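Local atomic coordinates of phosphatidylinositol-specific phospholipase C1 (Streptomyces antibioticus, PDB entry 3H4X), a protein that belongs to the phosphatidylinositol-specific phospholipases C, enzymes built on a distorted TIM-type beta/alpha barrel. Residues R308-A320 against S329-A339. Sequence-based numbering, arbitrary orientation.
Sequences RVRQLAAAHASFA and SVLKTVVPRGA
Val330 meets helix 302-314 through its CG1, 4.4 Å from Val309 CG2, and three residues on, Thr333 lays its CG2 against Val309 CG1. Thr333 OG1 bonds back to Val330 O, which also accepts from Thr333 N on the same face. At Val335, CG1, anti to the carbonyl carbon (chi1 -61°), sits over the centre of the Arg310 guanidinium, 3.4 Å from Arg310 CZ, while CG2 presses on Ala313 CB at 3.7 Å. A water that donates to Pro336 O lies at weak bonding range of Arg310 NH1. Strand 334-336 pairs antiparallel with strand 31-36, which runs parallel to barrel strands 58-64 and 319-322; segment 329-339 runs beside helix 302-314 and the loop after it. The extended Arg337 reaches that loop side-on, NE (2.8 Å) and NH2 (3.0 Å) both donating to His316 O in the guanidinium plane. Ser318 OG, hydrogen-bonded with Leu283 N, lies above one guanidinium face, 3.3 Å from Arg337 CZ; Arg337 NH1 bonds Gly29 O, and NH2 has a second acceptor in Tyr281 O. Gly338 CA abuts His316 ND1, which hydrogen-bonds Asp277 OD2, and Gly338 N donates to Ala313 O (2.8 Å) from the carbonyl face opposite His316 N, whose bond belongs to the helix-ending Schellman motif.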
# COMPACT_ATOMS: atom_id res chain seq x y z
N ARG A 308 -0.57 13.49 16.52
CA ARG A 308 -0.93 12.09 16.33
C ARG A 308 0.13 11.36 15.49
O ARG A 308 0.52 10.23 15.82
CB ARG A 308 -2.32 11.99 15.70
CG ARG A 308 -2.85 10.57 15.52
CD ARG A 308 -2.78 9.73 16.78
NE ARG A 308 -3.33 10.37 17.98
CZ ARG A 308 -4.63 10.47 18.26
NH1 ARG A 308 -5.54 10.01 17.42
NH2 ARG A 308 -5.02 11.05 19.39
N VAL A 309 0.60 11.99 14.43
CA VAL A 309 1.66 11.40 13.62
C VAL A 309 2.92 11.18 14.45
O VAL A 309 3.55 10.12 14.37
CB VAL A 309 1.98 12.27 12.39
CG1 VAL A 309 3.20 11.73 11.66
CG2 VAL A 309 0.78 12.31 11.45
N ARG A 310 3.29 12.16 15.26
CA ARG A 310 4.45 12.03 16.13
C ARG A 310 4.29 10.89 17.13
O ARG A 310 5.24 10.16 17.40
CB ARG A 310 4.72 13.35 16.86
CG ARG A 310 5.13 14.48 15.94
CD ARG A 310 6.55 14.29 15.44
NE ARG A 310 7.05 15.48 14.77
CZ ARG A 310 8.33 15.71 14.50
NH1 ARG A 310 9.25 14.81 14.85
NH2 ARG A 310 8.70 16.82 13.89
N GLN A 311 3.09 10.76 17.69
CA GLN A 311 2.83 9.68 18.63
C GLN A 311 3.02 8.33 17.96
O GLN A 311 3.66 7.43 18.51
CB GLN A 311 1.41 9.78 19.20
CG GLN A 311 1.09 8.66 20.19
CD GLN A 311 -0.35 8.63 20.62
OE1 GLN A 311 -1.21 9.28 20.03
NE2 GLN A 311 -0.64 7.86 21.67
N LEU A 312 2.48 8.18 16.75
CA LEU A 312 2.60 6.91 16.05
C LEU A 312 4.02 6.63 15.59
O LEU A 312 4.46 5.48 15.59
CB LEU A 312 1.60 6.84 14.89
CG LEU A 312 0.15 6.94 15.37
CD1 LEU A 312 -0.83 6.72 14.23
CD2 LEU A 312 -0.12 5.97 16.51
N ALA A 313 4.76 7.68 15.23
CA ALA A 313 6.17 7.53 14.90
C ALA A 313 6.95 6.97 16.09
O ALA A 313 7.75 6.05 15.94
CB ALA A 313 6.76 8.86 14.46
N ALA A 314 6.70 7.51 17.27
CA ALA A 314 7.38 7.05 18.48
C ALA A 314 7.00 5.60 18.78
O ALA A 314 7.79 4.85 19.36
CB ALA A 314 7.05 7.95 19.66
N ALA A 315 5.79 5.21 18.38
CA ALA A 315 5.32 3.83 18.53
C ALA A 315 5.70 2.95 17.34
O ALA A 315 5.15 1.86 17.17
CB ALA A 315 3.82 3.81 18.76
N HIS A 316 6.63 3.42 16.51
CA HIS A 316 7.26 2.61 15.47
C HIS A 316 6.45 2.38 14.20
O HIS A 316 6.76 1.50 13.41
CB HIS A 316 7.74 1.28 16.04
CG HIS A 316 8.61 1.43 17.25
ND1 HIS A 316 9.93 1.81 17.18
CD2 HIS A 316 8.33 1.27 18.57
CE1 HIS A 316 10.44 1.87 18.40
NE2 HIS A 316 9.48 1.55 19.26
N ALA A 317 5.42 3.19 13.98
CA ALA A 317 4.71 3.14 12.70
C ALA A 317 5.64 3.55 11.57
O ALA A 317 6.51 4.42 11.74
CB ALA A 317 3.50 4.05 12.73
N SER A 318 5.47 2.93 10.40
CA SER A 318 6.06 3.44 9.17
C SER A 318 5.11 4.43 8.51
O SER A 318 5.54 5.41 7.90
CB SER A 318 6.34 2.31 8.18
OG SER A 318 7.28 1.40 8.70
N PHE A 319 3.81 4.15 8.60
CA PHE A 319 2.79 5.01 8.02
C PHE A 319 1.64 5.17 9.00
O PHE A 319 1.27 4.22 9.69
CB PHE A 319 2.22 4.42 6.73
CG PHE A 319 3.23 4.20 5.65
CD1 PHE A 319 3.46 5.17 4.68
CD2 PHE A 319 3.94 3.01 5.58
CE1 PHE A 319 4.38 4.95 3.67
CE2 PHE A 319 4.87 2.80 4.57
CZ PHE A 319 5.09 3.77 3.62
N ALA A 320 1.09 6.38 9.06
CA ALA A 320 -0.15 6.64 9.78
C ALA A 320 -1.17 7.06 8.73
O ALA A 320 -0.92 8.00 7.96
CB ALA A 320 0.05 7.76 10.79
N SER A 329 -0.41 19.79 4.29
CA SER A 329 0.80 20.05 5.06
C SER A 329 1.12 18.87 5.97
O SER A 329 2.27 18.48 6.12
CB SER A 329 0.66 21.34 5.88
OG SER A 329 -0.21 21.14 6.98
N VAL A 330 0.08 18.31 6.57
CA VAL A 330 0.23 17.13 7.41
C VAL A 330 0.56 15.90 6.56
O VAL A 330 1.42 15.10 6.92
CB VAL A 330 -1.04 16.86 8.25
CG1 VAL A 330 -0.91 15.54 9.00
CG2 VAL A 330 -1.28 18.01 9.22
N LEU A 331 -0.11 15.77 5.42
CA LEU A 331 0.11 14.62 4.54
C LEU A 331 1.57 14.50 4.09
O LEU A 331 2.04 13.39 3.83
CB LEU A 331 -0.81 14.67 3.33
CG LEU A 331 -2.30 14.61 3.66
CD1 LEU A 331 -3.12 14.64 2.38
CD2 LEU A 331 -2.62 13.38 4.48
N LYS A 332 2.26 15.63 3.98
CA LYS A 332 3.65 15.63 3.50
C LYS A 332 4.66 15.32 4.60
O LYS A 332 5.85 15.21 4.33
CB LYS A 332 4.00 16.98 2.87
CG LYS A 332 3.19 17.35 1.66
CD LYS A 332 3.56 18.74 1.16
CE LYS A 332 2.74 19.11 -0.06
NZ LYS A 332 1.29 19.02 0.23
N THR A 333 4.18 15.20 5.83
CA THR A 333 5.06 15.02 6.98
C THR A 333 5.86 13.72 6.91
O THR A 333 5.30 12.65 6.68
CB THR A 333 4.26 15.04 8.30
OG1 THR A 333 3.57 16.28 8.43
CG2 THR A 333 5.18 14.85 9.50
N VAL A 334 7.17 13.83 7.09
CA VAL A 334 8.04 12.67 7.23
C VAL A 334 8.95 12.91 8.42
O VAL A 334 9.69 13.90 8.44
CB VAL A 334 8.89 12.42 5.97
CG1 VAL A 334 9.74 11.18 6.14
CG2 VAL A 334 8.00 12.29 4.73
N VAL A 335 8.90 12.02 9.41
CA VAL A 335 9.70 12.18 10.62
C VAL A 335 10.43 10.89 10.95
O VAL A 335 10.12 9.84 10.38
CB VAL A 335 8.82 12.61 11.82
CG1 VAL A 335 8.16 13.95 11.56
CG2 VAL A 335 7.78 11.54 12.13
N PRO A 336 11.41 10.96 11.87
CA PRO A 336 12.11 9.74 12.22
C PRO A 336 11.19 8.73 12.91
O PRO A 336 10.34 9.11 13.71
CB PRO A 336 13.20 10.22 13.19
CG PRO A 336 13.39 11.66 12.84
CD PRO A 336 12.03 12.15 12.47
N ARG A 337 11.37 7.46 12.57
CA ARG A 337 10.61 6.37 13.15
C ARG A 337 11.28 5.89 14.43
O ARG A 337 12.48 5.63 14.45
CB ARG A 337 10.53 5.22 12.14
CG ARG A 337 9.82 3.98 12.63
CD ARG A 337 9.99 2.86 11.62
NE ARG A 337 9.10 1.73 11.90
CZ ARG A 337 9.14 0.57 11.27
NH1 ARG A 337 10.05 0.34 10.33
NH2 ARG A 337 8.28 -0.38 11.59
N GLY A 338 10.50 5.76 15.50
CA GLY A 338 11.02 5.22 16.76
C GLY A 338 11.90 6.19 17.52
O GLY A 338 12.94 5.82 18.07
N ALA A 339 11.47 7.45 17.57
CA ALA A 339 12.16 8.48 18.33
C ALA A 339 13.36 9.01 17.56
O ALA A 339 13.25 10.00 16.83
CB ALA A 339 12.58 7.94 19.69
O HOH W 1 9.84 11.43 15.13